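Local coordinates for aldehyde dehydrogenase family protein (Pseudomonas syringae pv. tomato, PDB 6X9L) that oxidises long-chain aliphatic aldehydes, with NAD+ as the bound cofactor and probable electron acceptor, at residues A46-A54 with V211-G219; A223-T234 with A246-E257. The protein carries 1 engineered substitution. All coordinates share one frame; numbering follows the deposited sequence.

Interaction 1: A46-A54 with V211-G219. With NAD (nicotinamide-adenine-dinucleotide), chain D.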
loop_
_atom_site.group_PDB
_atom_site.type_symbol
_atom_site.label_atom_id
_atom_site.label_comp_id
_atom_site.label_asym_id
_atom_site.label_seq_id
_atom_site.Cartn_x
_atom_site.Cartn_y
_atom_site.Cartn_z
ATOM N N ALA A 46 22.312 18.720 24.870
ATOM C CA ALA A 46 21.946 19.627 23.800
ATOM C C ALA A 46 20.431 19.764 23.771
ATOM O O ALA A 46 19.698 18.996 24.398
ATOM C CB ALA A 46 22.471 19.143 22.448
ATOM N N HIS A 47 19.977 20.776 23.044
ATOM C CA HIS A 47 18.569 21.018 22.814
ATOM C C HIS A 47 18.339 21.177 21.326
ATOM O O HIS A 47 19.238 21.559 20.574
ATOM C CB HIS A 47 18.081 22.271 23.530
ATOM C CG HIS A 47 18.168 22.184 25.014
ATOM N ND1 HIS A 47 19.365 22.268 25.697
ATOM C CD2 HIS A 47 17.205 22.025 25.951
ATOM C CE1 HIS A 47 19.133 22.153 26.993
ATOM N NE2 HIS A 47 17.832 22.008 27.173
ATOM N N VAL A 48 17.113 20.880 20.911
ATOM C CA VAL A 48 16.678 21.094 19.545
ATOM C C VAL A 48 15.260 21.637 19.588
ATOM O O VAL A 48 14.554 21.516 20.591
ATOM C CB VAL A 48 16.748 19.802 18.719
ATOM C CG1 VAL A 48 18.147 19.240 18.778
ATOM C CG2 VAL A 48 15.749 18.801 19.244
ATOM N N ALA A 49 14.854 22.250 18.481
ATOM C CA ALA A 49 13.560 22.910 18.410
ATOM C C ALA A 49 12.432 21.895 18.254
ATOM O O ALA A 49 12.634 20.778 17.762
ATOM C CB ALA A 49 13.535 23.901 17.247
ATOM N N SER A 50 11.234 22.300 18.690
ATOM C CA SER A 50 10.031 21.478 18.624
ATOM C C SER A 50 9.043 22.136 17.670
ATOM O O SER A 50 8.467 23.188 17.989
ATOM C CB SER A 50 9.405 21.280 20.002
ATOM O OG SER A 50 8.393 20.287 19.941
ATOM N N GLY A 51 8.841 21.494 16.512
ATOM C CA GLY A 51 8.020 22.064 15.471
ATOM C C GLY A 51 6.539 22.035 15.801
ATOM O O GLY A 51 6.047 21.262 16.626
ATOM N N SER A 52 5.824 22.925 15.133
ATOM C CA SER A 52 4.382 23.039 15.178
ATOM C C SER A 52 3.824 22.629 13.823
ATOM O O SER A 52 4.568 22.386 12.867
ATOM C CB SER A 52 3.974 24.464 15.521
ATOM O OG SER A 52 4.511 25.362 14.560
ATOM N N ALA A 53 2.498 22.570 13.734
ATOM C CA ALA A 53 1.882 22.329 12.435
ATOM C C ALA A 53 2.280 23.409 11.432
ATOM O O ALA A 53 2.480 23.119 10.247
ATOM C CB ALA A 53 0.368 22.245 12.589
ATOM N N ALA A 54 2.457 24.654 11.896
ATOM C CA ALA A 54 2.841 25.745 10.999
ATOM C C ALA A 54 4.232 25.527 10.406
ATOM O O ALA A 54 4.486 25.879 9.245
ATOM C CB ALA A 54 2.787 27.079 11.744
ATOM N N VAL A 211 12.362 18.795 9.986
ATOM C CA VAL A 211 11.672 19.430 11.101
ATOM C C VAL A 211 11.756 18.501 12.304
ATOM O O VAL A 211 11.477 17.302 12.202
ATOM C CB VAL A 211 10.198 19.763 10.784
ATOM C CG1 VAL A 211 9.564 20.474 11.966
ATOM C CG2 VAL A 211 10.082 20.614 9.524
ATOM N N ASN A 212 12.136 19.054 13.446
ATOM C CA ASN A 212 12.171 18.300 14.684
ATOM C C ASN A 212 10.869 18.498 15.450
ATOM O O ASN A 212 10.167 19.500 15.279
ATOM C CB ASN A 212 13.364 18.730 15.534
ATOM C CG ASN A 212 14.663 18.171 15.020
ATOM O OD1 ASN A 212 14.727 17.008 14.611
ATOM N ND2 ASN A 212 15.713 18.995 15.031
ATOM N N GLY A 213 10.550 17.523 16.284
ATOM C CA GLY A 213 9.428 17.660 17.194
ATOM C C GLY A 213 8.850 16.310 17.572
ATOM O O GLY A 213 9.371 15.254 17.214
ATOM N N SER A 214 7.750 16.375 18.317
ATOM C CA SER A 214 7.115 15.162 18.799
ATOM C C SER A 214 6.407 14.445 17.655
ATOM O O SER A 214 6.019 15.054 16.649
ATOM C CB SER A 214 6.118 15.487 19.905
ATOM O OG SER A 214 4.906 15.977 19.347
ATOM N N GLY A 215 6.264 13.131 17.809
ATOM C CA GLY A 215 5.497 12.329 16.889
ATOM C C GLY A 215 4.084 12.860 16.715
ATOM O O GLY A 215 3.685 13.268 15.616
ATOM N N PRO A 216 3.306 12.902 17.803
ATOM C CA PRO A 216 1.896 13.294 17.672
ATOM C C PRO A 216 1.687 14.679 17.073
ATOM O O PRO A 216 0.705 14.877 16.342
ATOM C CB PRO A 216 1.382 13.218 19.114
ATOM C CG PRO A 216 2.371 12.371 19.834
ATOM C CD PRO A 216 3.672 12.693 19.211
ATOM N N GLU A 217 2.569 15.639 17.344
ATOM C CA GLU A 217 2.357 16.996 16.843
ATOM C C GLU A 217 2.887 17.172 15.419
ATOM O O GLU A 217 2.128 17.492 14.499
ATOM C CB GLU A 217 3.007 18.010 17.787
ATOM C CG GLU A 217 2.494 19.421 17.547
ATOM C CD GLU A 217 3.139 20.454 18.440
ATOM O OE1 GLU A 217 3.872 20.050 19.372
ATOM O OE2 GLU A 217 2.915 21.666 18.198
ATOM N N VAL A 218 4.194 16.991 15.226
ATOM C CA VAL A 218 4.779 17.109 13.888
ATOM C C VAL A 218 4.353 15.930 13.002
ATOM O O VAL A 218 3.772 16.121 11.925
ATOM C CB VAL A 218 6.310 17.233 13.993
ATOM C CG1 VAL A 218 6.936 17.338 12.617
ATOM C CG2 VAL A 218 6.680 18.454 14.864
ATOM N N GLY A 219 4.598 14.700 13.455
ATOM C CA GLY A 219 4.139 13.537 12.702
ATOM C C GLY A 219 2.649 13.557 12.406
ATOM O O GLY A 219 2.218 13.147 11.324
HETATM P PA NAD D . 7.821 5.043 17.906
HETATM O O1A NAD D . 6.751 4.283 17.206
HETATM O O2A NAD D . 7.488 5.378 19.308
HETATM O O5B NAD D . 8.218 6.381 17.087
HETATM C C5B NAD D . 8.653 6.317 15.741
HETATM C C4B NAD D . 8.541 7.700 15.083
HETATM O O4B NAD D . 7.184 8.094 15.076
HETATM C C3B NAD D . 9.273 8.794 15.846
HETATM O O3B NAD D . 9.811 9.706 14.898
HETATM C C2B NAD D . 8.183 9.478 16.654
HETATM O O2B NAD D . 8.452 10.841 16.908
HETATM C C1B NAD D . 7.034 9.368 15.692
HETATM N N9A NAD D . 5.723 9.338 16.327
HETATM C C8A NAD D . 5.378 8.891 17.585
HETATM N N7A NAD D . 4.031 9.001 17.691
HETATM C C5A NAD D . 3.536 9.504 16.536
HETATM C C6A NAD D . 2.252 9.809 16.111
HETATM N N6A NAD D . 1.204 9.464 16.858
HETATM N N1A NAD D . 2.071 10.302 14.836
HETATM C C2A NAD D . 3.140 10.493 13.993
HETATM N N3A NAD D . 4.417 10.188 14.415
HETATM C C4A NAD D . 4.594 9.708 15.668
HETATM O O3 NAD D . 9.197 4.227 17.719
HETATM P PN NAD D . 10.104 3.507 18.835
HETATM O O1N NAD D . 9.326 2.419 19.477
HETATM O O2N NAD D . 10.758 4.526 19.674
HETATM O O5D NAD D . 11.139 2.893 17.730
HETATM C C5D NAD D . 11.486 1.531 17.790
HETATM C C4D NAD D . 10.448 0.726 17.004
HETATM O O4D NAD D . 10.674 0.882 15.613
HETATM C C3D NAD D . 10.578 -0.755 17.304
HETATM O O3D NAD D . 9.300 -1.340 17.268
HETATM C C2D NAD D . 11.345 -1.256 16.107
HETATM O O2D NAD D . 11.138 -2.632 15.868
HETATM C C1D NAD D . 10.769 -0.385 14.995
HETATM N N1N NAD D . 11.683 -0.454 13.850
HETATM C C2N NAD D . 11.273 -1.067 12.698
HETATM C C3N NAD D . 12.144 -1.186 11.624
HETATM C C7N NAD D . 11.749 -1.865 10.349
HETATM O O7N NAD D . 12.582 -1.654 9.238
HETATM N N7N NAD D . 10.668 -2.647 10.273
HETATM C C4N NAD D . 13.437 -0.685 11.724
HETATM C C5N NAD D . 13.844 -0.074 12.901
HETATM C C6N NAD D . 12.959 0.028 13.968
HETATM O O HOH W 1 16.035 21.834 15.617
HETATM O O HOH W 2 6.506 19.099 18.038
HETATM O O HOH W 3 0.942 22.137 16.218
#
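G51 N donates to N212 O (2.7 Å), the one direct hydrogen bond between the loop that follows hairpin strand 43-49 and the loop that leads into helix 215-224 of the NAD-binding domain. Around it, V218 CG2 rests 3.4 Å from G51 O, while V211 CG1 packs by G51 CA. N212 meets the strand with two parts of its side chain: CB lies against A49 O, and ND2, near V48 CB, gives a 2.9 Å bond to a water that also accepts from A49 N. E217 reaches the other end of the contact with CG anti to its own nitrogen (chi1 -164°) and an extended chain, laying its carboxylate beside G51 O and S52 CA. Two waters complete this bridge. One donates to G51 O and E217 OE1 and accepts from S50 OG and S214 N; the other joins E217 OE2 to A53 N at the start of helix 53-71. S214 is the N-cap of helix 215-224, and K182 holds G213 O from outside. Beyond the cap, G215 and G219 lie against the adenine of NAD. The cap itself is the 3.1 Å bond from E217 N to S214 OG.

Interaction 2: A223-T234 with A246-E257. With NAD (nicotinamide-adenine-dinucleotide), chain D.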
loop_
_atom_site.group_PDB
_atom_site.type_symbol
_atom_site.label_atom_id
_atom_site.label_comp_id
_atom_site.label_asym_id
_atom_site.label_seq_id
_atom_site.Cartn_x
_atom_site.Cartn_y
_atom_site.Cartn_z
ATOM N N ALA A 223 0.919 13.413 8.693
ATOM C CA ALA A 223 -0.009 12.358 8.296
ATOM C C ALA A 223 -1.305 12.934 7.746
ATOM O O ALA A 223 -1.927 12.333 6.858
ATOM C CB ALA A 223 -0.294 11.429 9.480
ATOM N N ALA A 224 -1.708 14.105 8.237
ATOM C CA ALA A 224 -2.967 14.723 7.857
ATOM C C ALA A 224 -2.832 15.807 6.798
ATOM O O ALA A 224 -3.846 16.387 6.399
ATOM C CB ALA A 224 -3.654 15.322 9.085
ATOM N N HIS A 225 -1.637 16.100 6.328
ATOM C CA HIS A 225 -1.481 17.284 5.501
ATOM C C HIS A 225 -2.124 17.071 4.134
ATOM O O HIS A 225 -1.891 16.042 3.489
ATOM C CB HIS A 225 -0.014 17.652 5.349
ATOM C CG HIS A 225 0.198 19.061 4.896
ATOM N ND1 HIS A 225 -0.125 19.485 3.625
ATOM C CD2 HIS A 225 0.695 20.146 5.541
ATOM C CE1 HIS A 225 0.155 20.772 3.507
ATOM N NE2 HIS A 225 0.658 21.197 4.653
ATOM N N PRO A 226 -2.924 18.022 3.653
ATOM C CA PRO A 226 -3.589 17.854 2.350
ATOM C C PRO A 226 -2.649 17.901 1.153
ATOM O O PRO A 226 -3.082 17.599 0.032
ATOM C CB PRO A 226 -4.574 19.033 2.302
ATOM C CG PRO A 226 -4.324 19.851 3.543
ATOM C CD PRO A 226 -3.108 19.368 4.215
ATOM N N ASP A 227 -1.395 18.290 1.339
ATOM C CA ASP A 227 -0.497 18.462 0.211
ATOM C C ASP A 227 0.620 17.436 0.208
ATOM O O ASP A 227 1.560 17.559 -0.584
ATOM C CB ASP A 227 0.081 19.877 0.202
ATOM C CG ASP A 227 0.470 20.331 -1.188
ATOM O OD1 ASP A 227 0.045 19.682 -2.160
ATOM O OD2 ASP A 227 1.206 21.334 -1.320
ATOM N N ILE A 228 0.537 16.426 1.066
ATOM C CA ILE A 228 1.524 15.355 1.120
ATOM C C ILE A 228 0.942 14.133 0.424
ATOM O O ILE A 228 -0.162 13.685 0.747
ATOM C CB ILE A 228 1.929 15.056 2.572
ATOM C CG1 ILE A 228 2.741 16.249 3.079
ATOM C CG2 ILE A 228 2.678 13.722 2.674
ATOM C CD1 ILE A 228 3.333 16.096 4.450
ATOM N N ASP A 229 1.662 13.619 -0.555
ATOM C CA ASP A 229 1.137 12.555 -1.392
ATOM C C ASP A 229 1.403 11.183 -0.822
ATOM O O ASP A 229 0.728 10.226 -1.207
ATOM C CB ASP A 229 1.756 12.652 -2.783
ATOM C CG ASP A 229 1.596 14.025 -3.374
ATOM O OD1 ASP A 229 0.428 14.445 -3.510
ATOM O OD2 ASP A 229 2.623 14.691 -3.663
ATOM N N MET A 230 2.373 11.076 0.078
ATOM C CA MET A 230 2.773 9.798 0.622
ATOM C C MET A 230 3.444 10.046 1.959
ATOM O O MET A 230 4.054 11.095 2.164
ATOM C CB MET A 230 3.726 9.052 -0.307
ATOM C CG MET A 230 4.584 8.055 0.437
ATOM S SD MET A 230 5.691 7.153 -0.627
ATOM C CE MET A 230 6.635 6.306 0.633
ATOM N N ILE A 231 3.309 9.076 2.865
ATOM C CA ILE A 231 3.978 9.092 4.159
ATOM C C ILE A 231 4.567 7.704 4.418
ATOM O O ILE A 231 3.928 6.677 4.158
ATOM C CB ILE A 231 3.039 9.523 5.320
ATOM C CG1 ILE A 231 3.840 9.656 6.621
ATOM C CG2 ILE A 231 1.904 8.519 5.535
ATOM C CD1 ILE A 231 3.213 10.587 7.647
ATOM N N SER A 232 5.807 7.687 4.895
ATOM C CA SER A 232 6.521 6.467 5.230
ATOM C C SER A 232 7.004 6.583 6.671
ATOM O O SER A 232 7.645 7.576 7.040
ATOM C CB SER A 232 7.709 6.227 4.283
ATOM O OG SER A 232 8.368 5.017 4.610
ATOM N N ILE A 233 6.682 5.588 7.485
ATOM C CA ILE A 233 7.033 5.612 8.894
ATOM C C ILE A 233 7.683 4.292 9.274
ATOM O O ILE A 233 7.164 3.214 8.952
ATOM C CB ILE A 233 5.824 5.876 9.812
ATOM C CG1 ILE A 233 6.289 5.800 11.271
ATOM C CG2 ILE A 233 4.680 4.888 9.518
ATOM C CD1 ILE A 233 5.354 6.428 12.283
ATOM N N THR A 234 8.819 4.396 9.962
ATOM C CA THR A 234 9.481 3.311 10.668
ATOM C C THR A 234 9.381 3.595 12.166
ATOM O O THR A 234 9.984 4.555 12.660
ATOM C CB THR A 234 10.928 3.215 10.214
ATOM O OG1 THR A 234 10.941 2.876 8.818
ATOM C CG2 THR A 234 11.686 2.185 11.037
ATOM N N ALA A 246 -4.667 8.703 10.499
ATOM C CA ALA A 246 -4.634 10.133 10.208
ATOM C C ALA A 246 -4.570 10.393 8.713
ATOM O O ALA A 246 -5.116 11.400 8.241
ATOM C CB ALA A 246 -3.449 10.806 10.914
ATOM N N ALA A 247 -3.937 9.483 7.956
ATOM C CA ALA A 247 -3.722 9.626 6.518
ATOM C C ALA A 247 -4.897 9.175 5.659
ATOM O O ALA A 247 -4.965 9.545 4.488
ATOM C CB ALA A 247 -2.488 8.830 6.100
ATOM N N ALA A 248 -5.817 8.385 6.203
ATOM C CA ALA A 248 -6.870 7.801 5.374
ATOM C C ALA A 248 -7.673 8.838 4.600
ATOM O O ALA A 248 -7.855 8.664 3.384
ATOM C CB ALA A 248 -7.787 6.926 6.246
ATOM N N PRO A 249 -8.176 9.919 5.204
ATOM C CA PRO A 249 -9.074 10.812 4.438
ATOM C C PRO A 249 -8.408 11.498 3.249
ATOM O O PRO A 249 -9.106 11.815 2.280
ATOM C CB PRO A 249 -9.577 11.809 5.492
ATOM C CG PRO A 249 -8.682 11.642 6.662
ATOM C CD PRO A 249 -8.058 10.299 6.626
ATOM N N THR A 250 -7.083 11.690 3.248
ATOM C CA THR A 250 -6.418 12.206 2.054
ATOM C C THR A 250 -5.932 11.115 1.101
ATOM O O THR A 250 -5.425 11.441 0.021
ATOM C CB THR A 250 -5.247 13.080 2.459
ATOM O OG1 THR A 250 -4.515 12.411 3.484
ATOM C CG2 THR A 250 -5.756 14.411 2.984
ATOM N N VAL A 251 -6.068 9.839 1.474
ATOM C CA VAL A 251 -5.802 8.705 0.595
ATOM C C VAL A 251 -4.335 8.685 0.194
ATOM O O VAL A 251 -3.990 8.307 -0.938
ATOM C CB VAL A 251 -6.718 8.725 -0.645
ATOM C CG1 VAL A 251 -6.697 7.358 -1.378
ATOM C CG2 VAL A 251 -8.112 9.072 -0.226
ATOM N N LYS A 252 -3.458 9.062 1.125
ATOM C CA LYS A 252 -2.031 8.975 0.847
ATOM C C LYS A 252 -1.602 7.527 0.674
ATOM O O LYS A 252 -2.276 6.596 1.124
ATOM C CB LYS A 252 -1.210 9.594 1.971
ATOM C CG LYS A 252 -1.917 10.662 2.715
ATOM C CD LYS A 252 -0.926 11.583 3.388
ATOM C CE LYS A 252 -1.637 12.796 3.913
ATOM N NZ LYS A 252 -0.654 13.840 4.056
ATOM N N ARG A 253 -0.474 7.352 -0.018
ATOM C CA ARG A 253 0.285 6.112 0.058
ATOM C C ARG A 253 0.960 6.023 1.421
ATOM O O ARG A 253 1.643 6.962 1.848
ATOM C CB ARG A 253 1.351 6.024 -1.034
ATOM C CG ARG A 253 2.240 4.788 -0.833
ATOM C CD ARG A 253 3.103 4.488 -2.044
ATOM N NE ARG A 253 2.304 4.334 -3.258
ATOM C CZ ARG A 253 2.824 4.273 -4.476
ATOM N NH1 ARG A 253 4.134 4.362 -4.638
ATOM N NH2 ARG A 253 2.033 4.141 -5.523
ATOM N N VAL A 254 0.746 4.904 2.103
ATOM C CA VAL A 254 1.196 4.697 3.471
ATOM C C VAL A 254 2.205 3.557 3.456
ATOM O O VAL A 254 1.880 2.433 3.046
ATOM C CB VAL A 254 0.015 4.385 4.412
ATOM C CG1 VAL A 254 0.516 3.926 5.797
ATOM C CG2 VAL A 254 -0.935 5.601 4.519
ATOM N N THR A 255 3.424 3.846 3.892
ATOM C CA THR A 255 4.466 2.843 4.017
ATOM C C THR A 255 4.852 2.713 5.486
ATOM O O THR A 255 5.114 3.721 6.149
ATOM C CB THR A 255 5.675 3.219 3.159
ATOM O OG1 THR A 255 5.383 2.884 1.798
ATOM C CG2 THR A 255 6.901 2.464 3.600
ATOM N N GLN A 256 4.877 1.477 5.994
ATOM C CA GLN A 256 5.072 1.222 7.422
ATOM C C GLN A 256 6.043 0.072 7.653
ATOM O O GLN A 256 5.897 -1.005 7.072
ATOM C CB GLN A 256 3.748 0.903 8.126
ATOM C CG GLN A 256 2.670 1.950 7.924
ATOM C CD GLN A 256 1.294 1.383 8.166
ATOM O OE1 GLN A 256 0.788 0.597 7.356
ATOM N NE2 GLN A 256 0.681 1.768 9.286
ATOM N N GLU A 257 7.022 0.317 8.508
ATOM C CA GLU A 257 7.981 -0.665 8.982
ATOM C C GLU A 257 7.831 -0.664 10.495
ATOM O O GLU A 257 8.246 0.298 11.158
ATOM C CB GLU A 257 9.400 -0.295 8.573
ATOM C CG GLU A 257 9.626 -0.143 7.088
ATOM C CD GLU A 257 10.117 -1.433 6.461
ATOM O OE1 GLU A 257 10.325 -2.394 7.234
ATOM O OE2 GLU A 257 10.282 -1.488 5.217
HETATM P PA NAD D . 7.821 5.043 17.906
HETATM O O1A NAD D . 6.751 4.283 17.206
HETATM O O2A NAD D . 7.488 5.378 19.308
HETATM O O5B NAD D . 8.218 6.381 17.087
HETATM C C5B NAD D . 8.653 6.317 15.741
HETATM C C4B NAD D . 8.541 7.700 15.083
HETATM O O4B NAD D . 7.184 8.094 15.076
HETATM C C3B NAD D . 9.273 8.794 15.846
HETATM O O3B NAD D . 9.811 9.706 14.898
HETATM C C2B NAD D . 8.183 9.478 16.654
HETATM O O2B NAD D . 8.452 10.841 16.908
HETATM C C1B NAD D . 7.034 9.368 15.692
HETATM N N9A NAD D . 5.723 9.338 16.327
HETATM C C8A NAD D . 5.378 8.891 17.585
HETATM N N7A NAD D . 4.031 9.001 17.691
HETATM C C5A NAD D . 3.536 9.504 16.536
HETATM C C6A NAD D . 2.252 9.809 16.111
HETATM N N6A NAD D . 1.204 9.464 16.858
HETATM N N1A NAD D . 2.071 10.302 14.836
HETATM C C2A NAD D . 3.140 10.493 13.993
HETATM N N3A NAD D . 4.417 10.188 14.415
HETATM C C4A NAD D . 4.594 9.708 15.668
HETATM O O3 NAD D . 9.197 4.227 17.719
HETATM P PN NAD D . 10.104 3.507 18.835
HETATM O O1N NAD D . 9.326 2.419 19.477
HETATM O O2N NAD D . 10.758 4.526 19.674
HETATM O O5D NAD D . 11.139 2.893 17.730
HETATM C C5D NAD D . 11.486 1.531 17.790
HETATM C C4D NAD D . 10.448 0.726 17.004
HETATM O O4D NAD D . 10.674 0.882 15.613
HETATM C C3D NAD D . 10.578 -0.755 17.304
HETATM O O3D NAD D . 9.300 -1.340 17.268
HETATM C C2D NAD D . 11.345 -1.256 16.107
HETATM O O2D NAD D . 11.138 -2.632 15.868
HETATM C C1D NAD D . 10.769 -0.385 14.995
HETATM N N1N NAD D . 11.683 -0.454 13.850
HETATM C C2N NAD D . 11.273 -1.067 12.698
HETATM C C3N NAD D . 12.144 -1.186 11.624
HETATM C C7N NAD D . 11.749 -1.865 10.349
HETATM O O7N NAD D . 12.582 -1.654 9.238
HETATM N N7N NAD D . 10.668 -2.647 10.273
HETATM C C4N NAD D . 13.437 -0.685 11.724
HETATM C C5N NAD D . 13.844 -0.074 12.901
HETATM C C6N NAD D . 12.959 0.028 13.968
HETATM O O HOH W 4 -1.359 9.581 -2.795
#
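Strands 230-234 and 253-257 are the two strands of a beta-alpha-beta unit in the NAD-binding domain, joined by helix 237-247 and running parallel at 8°. I231 and I233 zip them together: I231 N bonds to R253 O and I231 O accepts from T255 N, then I233 N bonds to T255 O and I233 O accepts from E257 N (2.9 Å). On one face M230, in an extended conformation, passes across R253, bringing SD near R253 CD and CE to 3.8 Å from T255 OG1. Next along, S232 OG and CB lie against T255 CG2 and CB, and K168 binds the hydroxyls of both S232 and T234. I231 and V254 lie side by side on the other face, their CG2 methyls 4.2 Å apart, and I233 and Q256 pack on helix 237-247. Before the strands, K252 runs its long chain past A223 O and places NZ in the carbonyl plane of H225, on a lone pair of its O (2.6 Å). NZ also bonds to M222 O and weakly to I228 O, so a single ammonium gathers carbonyls from the end of helix 215-224 and the type I turn 225-228. K252 O, in turn, accepts from N464 of the second subunit. At the far end the strands reach the nicotinamide. T234 keeps OG1 beside its backbone N (chi1 -64°), which sends CG2 to NAD C4N (3.4 Å), and E257 OE1 accepts a weak 3.1 Å bond from the carboxamide NAD N7N.

Beyond segment 46-54 the chain runs 156 residues, 95 of them helical, before 211-219 closes the loop of interaction 1. Interaction 2 opens only afterwards and closes a short loop of 11 residues, nearly all helix 237-247; the two contacts therefore follow in series, neither nesting nor crossing. Helix 215-224 is common to both: its first turn belongs to interaction 1 and its last residues to interaction 2. Interaction 1 ties the hairpin's exit and the start of helix 53-71 to the entry of helix 215-224; interaction 2 ties that helix's end and strand 230-234 to strand 253-257 of the mixed sheet. Both meet NAD, interaction 1 at its adenine, interaction 2 chiefly at its nicotinamide end, with I233 near the adenine-side ribose.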